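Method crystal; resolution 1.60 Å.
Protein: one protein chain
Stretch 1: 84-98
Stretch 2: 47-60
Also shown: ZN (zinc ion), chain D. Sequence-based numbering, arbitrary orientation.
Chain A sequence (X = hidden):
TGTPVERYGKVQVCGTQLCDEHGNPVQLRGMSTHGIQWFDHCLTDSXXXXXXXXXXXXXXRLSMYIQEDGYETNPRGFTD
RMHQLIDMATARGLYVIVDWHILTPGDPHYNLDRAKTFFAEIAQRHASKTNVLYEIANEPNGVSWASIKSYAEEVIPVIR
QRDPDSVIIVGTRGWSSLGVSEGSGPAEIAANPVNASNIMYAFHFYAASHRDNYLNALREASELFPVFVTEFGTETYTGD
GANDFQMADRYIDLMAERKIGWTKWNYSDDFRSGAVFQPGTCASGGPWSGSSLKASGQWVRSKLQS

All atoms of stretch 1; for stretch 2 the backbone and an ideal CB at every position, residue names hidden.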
# COMPACT_ATOMS: atom_id res chain seq x y z
N GLN A 84 0.57 2.08 17.48
CA GLN A 84 1.64 1.21 17.91
C GLN A 84 2.44 0.69 16.72
O GLN A 84 3.66 0.68 16.76
CB GLN A 84 1.07 0.05 18.71
CG GLN A 84 2.11 -0.84 19.34
CD GLN A 84 1.45 -1.87 20.22
OE1 GLN A 84 0.60 -2.63 19.76
NE2 GLN A 84 1.78 -1.85 21.51
N LEU A 85 1.75 0.28 15.65
CA LEU A 85 2.43 -0.26 14.49
C LEU A 85 3.21 0.82 13.73
O LEU A 85 4.27 0.56 13.20
CB LEU A 85 1.45 -0.97 13.56
CG LEU A 85 0.90 -2.31 14.09
CD1 LEU A 85 -0.33 -2.71 13.27
CD2 LEU A 85 1.96 -3.39 14.04
N ILE A 86 2.68 2.03 13.68
CA ILE A 86 3.40 3.14 13.05
C ILE A 86 4.71 3.40 13.78
O ILE A 86 5.74 3.59 13.16
CB ILE A 86 2.53 4.41 13.00
CG1 ILE A 86 1.40 4.24 11.99
CG2 ILE A 86 3.36 5.65 12.61
CD1 ILE A 86 0.26 5.21 12.19
N ASP A 87 4.65 3.43 15.11
CA ASP A 87 5.85 3.62 15.92
C ASP A 87 6.83 2.46 15.76
O ASP A 87 8.02 2.68 15.67
CB ASP A 87 5.49 3.80 17.40
CG ASP A 87 4.78 5.11 17.68
OD1 ASP A 87 4.84 6.01 16.82
OD2 ASP A 87 4.15 5.32 18.74
N MET A 88 6.32 1.24 15.71
CA MET A 88 7.18 0.07 15.57
C MET A 88 7.91 0.10 14.23
O MET A 88 9.11 -0.16 14.16
CB MET A 88 6.37 -1.22 15.68
CG MET A 88 5.96 -1.55 17.08
SD MET A 88 5.03 -3.08 17.18
CE MET A 88 6.37 -4.30 17.12
N ALA A 89 7.19 0.44 13.17
CA ALA A 89 7.81 0.51 11.85
C ALA A 89 8.89 1.58 11.83
O ALA A 89 9.96 1.37 11.29
CB ALA A 89 6.78 0.79 10.82
N THR A 90 8.59 2.72 12.43
CA THR A 90 9.52 3.84 12.49
C THR A 90 10.79 3.47 13.26
O THR A 90 11.89 3.83 12.85
CB THR A 90 8.83 5.05 13.13
OG1 THR A 90 7.68 5.41 12.33
CG2 THR A 90 9.72 6.29 13.09
N ALA A 91 10.62 2.71 14.34
CA ALA A 91 11.74 2.24 15.16
C ALA A 91 12.52 1.09 14.51
O ALA A 91 13.43 0.52 15.14
CB ALA A 91 11.23 1.81 16.54
N ARG A 92 12.14 0.71 13.29
CA ARG A 92 12.88 -0.25 12.48
C ARG A 92 13.33 0.36 11.15
O ARG A 92 13.83 -0.34 10.27
CB ARG A 92 12.04 -1.51 12.28
CG ARG A 92 11.83 -2.27 13.58
CD ARG A 92 10.62 -3.16 13.63
NE ARG A 92 10.60 -3.92 14.87
CZ ARG A 92 10.22 -3.45 16.06
NH1 ARG A 92 9.76 -2.21 16.22
NH2 ARG A 92 10.28 -4.25 17.11
N GLY A 93 13.18 1.67 11.02
CA GLY A 93 13.70 2.41 9.89
C GLY A 93 12.91 2.29 8.61
O GLY A 93 13.44 2.54 7.53
N LEU A 94 11.63 1.94 8.74
CA LEU A 94 10.74 1.75 7.60
C LEU A 94 9.81 2.93 7.36
O LEU A 94 9.30 3.54 8.30
CB LEU A 94 9.86 0.53 7.82
CG LEU A 94 10.56 -0.80 8.04
CD1 LEU A 94 9.53 -1.86 8.44
CD2 LEU A 94 11.32 -1.18 6.80
N TYR A 95 9.57 3.22 6.09
CA TYR A 95 8.43 4.03 5.70
C TYR A 95 7.17 3.25 6.00
O TYR A 95 7.18 2.02 6.04
CB TYR A 95 8.50 4.43 4.23
CG TYR A 95 9.64 5.39 4.02
CD1 TYR A 95 10.91 4.95 3.68
CD2 TYR A 95 9.45 6.75 4.22
CE1 TYR A 95 11.96 5.84 3.53
CE2 TYR A 95 10.50 7.64 4.08
CZ TYR A 95 11.74 7.19 3.73
OH TYR A 95 12.80 8.06 3.59
N VAL A 96 6.09 3.97 6.25
CA VAL A 96 4.83 3.34 6.60
C VAL A 96 3.72 3.92 5.76
O VAL A 96 3.61 5.15 5.66
CB VAL A 96 4.46 3.58 8.06
CG1 VAL A 96 3.16 2.85 8.40
CG2 VAL A 96 5.56 3.12 8.94
N ILE A 97 2.91 3.06 5.15
CA ILE A 97 1.67 3.50 4.53
C ILE A 97 0.53 3.13 5.45
O ILE A 97 0.37 1.96 5.80
CB ILE A 97 1.46 2.82 3.18
CG1 ILE A 97 2.63 3.14 2.25
CG2 ILE A 97 0.11 3.24 2.59
CD1 ILE A 97 2.58 2.41 0.94
N VAL A 98 -0.27 4.12 5.83
CA VAL A 98 -1.46 3.89 6.63
C VAL A 98 -2.61 3.67 5.66
O VAL A 98 -3.02 4.61 4.97
CB VAL A 98 -1.74 5.07 7.55
CG1 VAL A 98 -3.02 4.85 8.36
CG2 VAL A 98 -0.54 5.31 8.46
N UNK A 47 8.81 -10.62 13.71
CA UNK A 47 8.48 -10.63 12.29
C UNK A 47 8.79 -9.30 11.61
O UNK A 47 9.19 -9.27 10.45
CB UNK A 47 7.00 -10.97 12.10
N UNK A 48 8.63 -8.20 12.35
CA UNK A 48 8.92 -6.88 11.80
C UNK A 48 10.42 -6.62 11.75
O UNK A 48 10.92 -6.01 10.80
CB UNK A 48 8.23 -5.80 12.63
N UNK A 49 11.18 -7.11 12.73
CA UNK A 49 12.63 -7.04 12.66
C UNK A 49 13.11 -7.78 11.42
O UNK A 49 13.98 -7.31 10.72
CB UNK A 49 13.27 -7.62 13.92
N UNK A 50 12.54 -8.95 11.14
CA UNK A 50 12.92 -9.72 9.98
C UNK A 50 12.65 -8.93 8.69
O UNK A 50 13.49 -8.85 7.81
CB UNK A 50 12.17 -11.05 9.96
N UNK A 51 11.47 -8.33 8.61
CA UNK A 51 11.10 -7.58 7.42
C UNK A 51 12.09 -6.44 7.16
O UNK A 51 12.47 -6.20 6.01
CB UNK A 51 9.68 -7.03 7.56
N UNK A 52 12.50 -5.75 8.21
CA UNK A 52 13.36 -4.57 8.07
C UNK A 52 14.81 -4.98 7.85
O UNK A 52 15.46 -4.52 6.91
CB UNK A 52 13.25 -3.67 9.31
N UNK A 53 15.31 -5.84 8.73
CA UNK A 53 16.75 -6.12 8.80
C UNK A 53 17.21 -7.25 7.89
O UNK A 53 18.34 -7.23 7.44
CB UNK A 53 17.13 -6.46 10.24
N UNK A 54 16.36 -8.25 7.68
CA UNK A 54 16.72 -9.41 6.86
C UNK A 54 16.20 -9.29 5.43
O UNK A 54 16.94 -9.51 4.47
CB UNK A 54 16.18 -10.69 7.50
N UNK A 55 14.91 -8.97 5.30
CA UNK A 55 14.30 -8.81 3.98
C UNK A 55 14.73 -7.52 3.29
O UNK A 55 14.64 -7.42 2.08
CB UNK A 55 12.78 -8.84 4.10
N UNK A 56 15.15 -6.53 4.08
CA UNK A 56 15.59 -5.22 3.57
C UNK A 56 14.47 -4.45 2.90
O UNK A 56 14.69 -3.74 1.92
CB UNK A 56 16.74 -5.40 2.58
N UNK A 57 13.25 -4.59 3.41
CA UNK A 57 12.13 -3.77 2.94
C UNK A 57 12.39 -2.31 3.25
O UNK A 57 12.98 -1.99 4.27
CB UNK A 57 10.81 -4.22 3.58
N UNK A 58 11.95 -1.43 2.35
CA UNK A 58 11.98 0.02 2.57
C UNK A 58 10.74 0.54 3.30
O UNK A 58 10.77 1.60 3.92
CB UNK A 58 12.12 0.74 1.23
N UNK A 59 9.65 -0.20 3.18
CA UNK A 59 8.33 0.32 3.50
C UNK A 59 7.39 -0.83 3.87
O UNK A 59 7.53 -1.96 3.37
CB UNK A 59 7.77 1.12 2.32
N UNK A 60 6.47 -0.54 4.78
CA UNK A 60 5.42 -1.47 5.18
C UNK A 60 4.09 -0.74 5.06
O UNK A 60 3.96 0.41 5.49
CB UNK A 60 5.64 -1.99 6.60
ZN ZN D . 13.35 -6.31 17.88

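Position 47 lies in a helix, and its CB points sideways with nothing of stretch 1 within 5.5 Å. Stretch 1 sets no preference here. The residue is S47, with its hydroxyl hydrogen-bonded elsewhere in the structure.

Position 48 points toward stretch 1. Its ideal CB lies 3.7 Å from R92 CD and 5.1 Å from M88 CE, with L85 further along. An apolar chain of medium length, such as leucine, isoleucine or methionine, would suit these carbons. The residue is L48. Its CD1 lies 3.9 Å from M88 CE and 4.3 Å from L85 CD2.

Position 49 points sideways, but its ideal CB is 4.7 Å from R92 NE. A zinc ion lies on the same side. An acid would answer both charges; a histidine could serve the metal but would bring no negative charge to R92. The residue is D49, and its two oxygens divide the work. OD2 accepts a hydrogen bond from R92 NE at 2.7 Å, within a salt bridge at the edge of the guanidinium. OD1 binds ZN at 2.0 Å. R92 NH1 is held separately by M88 O, at 3.0 Å.

Position 50 is out of reach, so many helix formers would do. It is A50.

Position 51 points sideways, with L94 CD1 5.2 Å from its ideal CB. An apolar chain fits. L51 brings CD2 to 4.5 Å from L94 CD1, a marginal contact.

Position 52 points toward stretch 1 at close range. The ideal CB is 3.5 Å from R92 O and 4.0 Å from L94 CD2. Such closeness favours a small residue: alanine, glycine or perhaps serine. A52 fits, its CB touching both atoms.

Position 53 points sideways, with no atom of stretch 1 within 5.5 Å of its ideal CB. Many residues are possible, and a long one could reach R92. The residue is Y53, whose OH comes to 3.8 Å from R92 CG.

Positions 54 and 55 are out of reach and left open by stretch 1. They are D54 and W55.

Position 56 has positive phi (65°), which suits glycine, asparagine or aspartate, and its CB points away. It is nevertheless K56, whose NZ donates to Y53 O at 2.7 Å.

Position 57 points sideways, its ideal CB 4.5 Å from L94 CD2. A small apolar residue suits. A57 provides one, and its backbone O lies 3.1 Å from L94 CD2.

Position 58 points away, so its side chain is little constrained here; its backbone O accepts from Y95 N at 3.0 Å. It is D58.

Position 59 begins a parallel strand paired with Y95, on the same sheet face. Beta-branched or other apolar residues suit. I59 sets CG1 3.7 Å from Y95 CB and CD1 3.7 Å from I97 CG1.

Position 60 pairs with V96 on the other face, near L94 and A89. A branched apolar residue is favoured. I60 places CG2 3.8 Å from A89 CB and 4.1 Å from L94 CD1. Its N donates to Y95 O at 2.9 Å, and its O accepts from I97 N at 2.9 Å.

Stretch 2 (47-60) SLDALAYDWKADII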
# COMPACT_ATOMS: atom_id res chain seq x y z
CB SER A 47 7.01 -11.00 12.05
OG SER A 47 6.14 -9.93 12.38
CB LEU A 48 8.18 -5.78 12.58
CG LEU A 48 6.65 -5.86 12.46
CD1 LEU A 48 6.00 -4.78 13.27
CD2 LEU A 48 6.19 -5.79 11.02
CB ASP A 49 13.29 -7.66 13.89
CG ASP A 49 13.19 -6.79 15.12
OD1 ASP A 49 13.73 -7.22 16.17
OD2 ASP A 49 12.61 -5.69 15.15
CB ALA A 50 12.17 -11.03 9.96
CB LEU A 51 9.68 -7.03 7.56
CG LEU A 51 9.14 -6.20 6.40
CD1 LEU A 51 9.11 -7.03 5.13
CD2 LEU A 51 7.76 -5.64 6.75
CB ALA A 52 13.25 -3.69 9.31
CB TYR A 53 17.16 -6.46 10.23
CG TYR A 53 16.70 -5.50 11.31
CD1 TYR A 53 16.36 -5.98 12.58
CD2 TYR A 53 16.63 -4.12 11.10
CE1 TYR A 53 15.95 -5.13 13.59
CE2 TYR A 53 16.21 -3.26 12.11
CZ TYR A 53 15.88 -3.77 13.35
OH TYR A 53 15.46 -2.93 14.36
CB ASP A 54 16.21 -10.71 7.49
CG ASP A 54 16.77 -10.95 8.87
OD1 ASP A 54 17.88 -10.45 9.18
OD2 ASP A 54 16.17 -11.64 9.71
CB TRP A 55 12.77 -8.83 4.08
CG TRP A 55 12.15 -10.16 4.42
CD1 TRP A 55 12.55 -11.05 5.37
CD2 TRP A 55 10.97 -10.71 3.83
NE1 TRP A 55 11.71 -12.14 5.38
CE2 TRP A 55 10.73 -11.95 4.44
CE3 TRP A 55 10.11 -10.29 2.81
CZ2 TRP A 55 9.66 -12.77 4.08
CZ3 TRP A 55 9.04 -11.11 2.47
CH2 TRP A 55 8.82 -12.33 3.10
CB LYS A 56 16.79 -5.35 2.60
CG LYS A 56 17.94 -6.17 3.14
CD LYS A 56 18.43 -5.66 4.48
CE LYS A 56 19.88 -6.05 4.75
NZ LYS A 56 20.27 -5.79 6.17
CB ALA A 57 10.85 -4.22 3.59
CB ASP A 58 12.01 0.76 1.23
CG ASP A 58 13.22 0.45 0.41
OD1 ASP A 58 14.33 0.56 0.97
OD2 ASP A 58 13.16 0.09 -0.79
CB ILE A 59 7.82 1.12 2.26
CG1 ILE A 59 6.50 1.84 2.52
CG2 ILE A 59 7.70 0.24 1.04
CD1 ILE A 59 6.26 2.97 1.52
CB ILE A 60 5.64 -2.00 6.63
CG1 ILE A 60 4.57 -3.05 6.97
CG2 ILE A 60 5.63 -0.89 7.65
CD1 ILE A 60 4.84 -3.82 8.23
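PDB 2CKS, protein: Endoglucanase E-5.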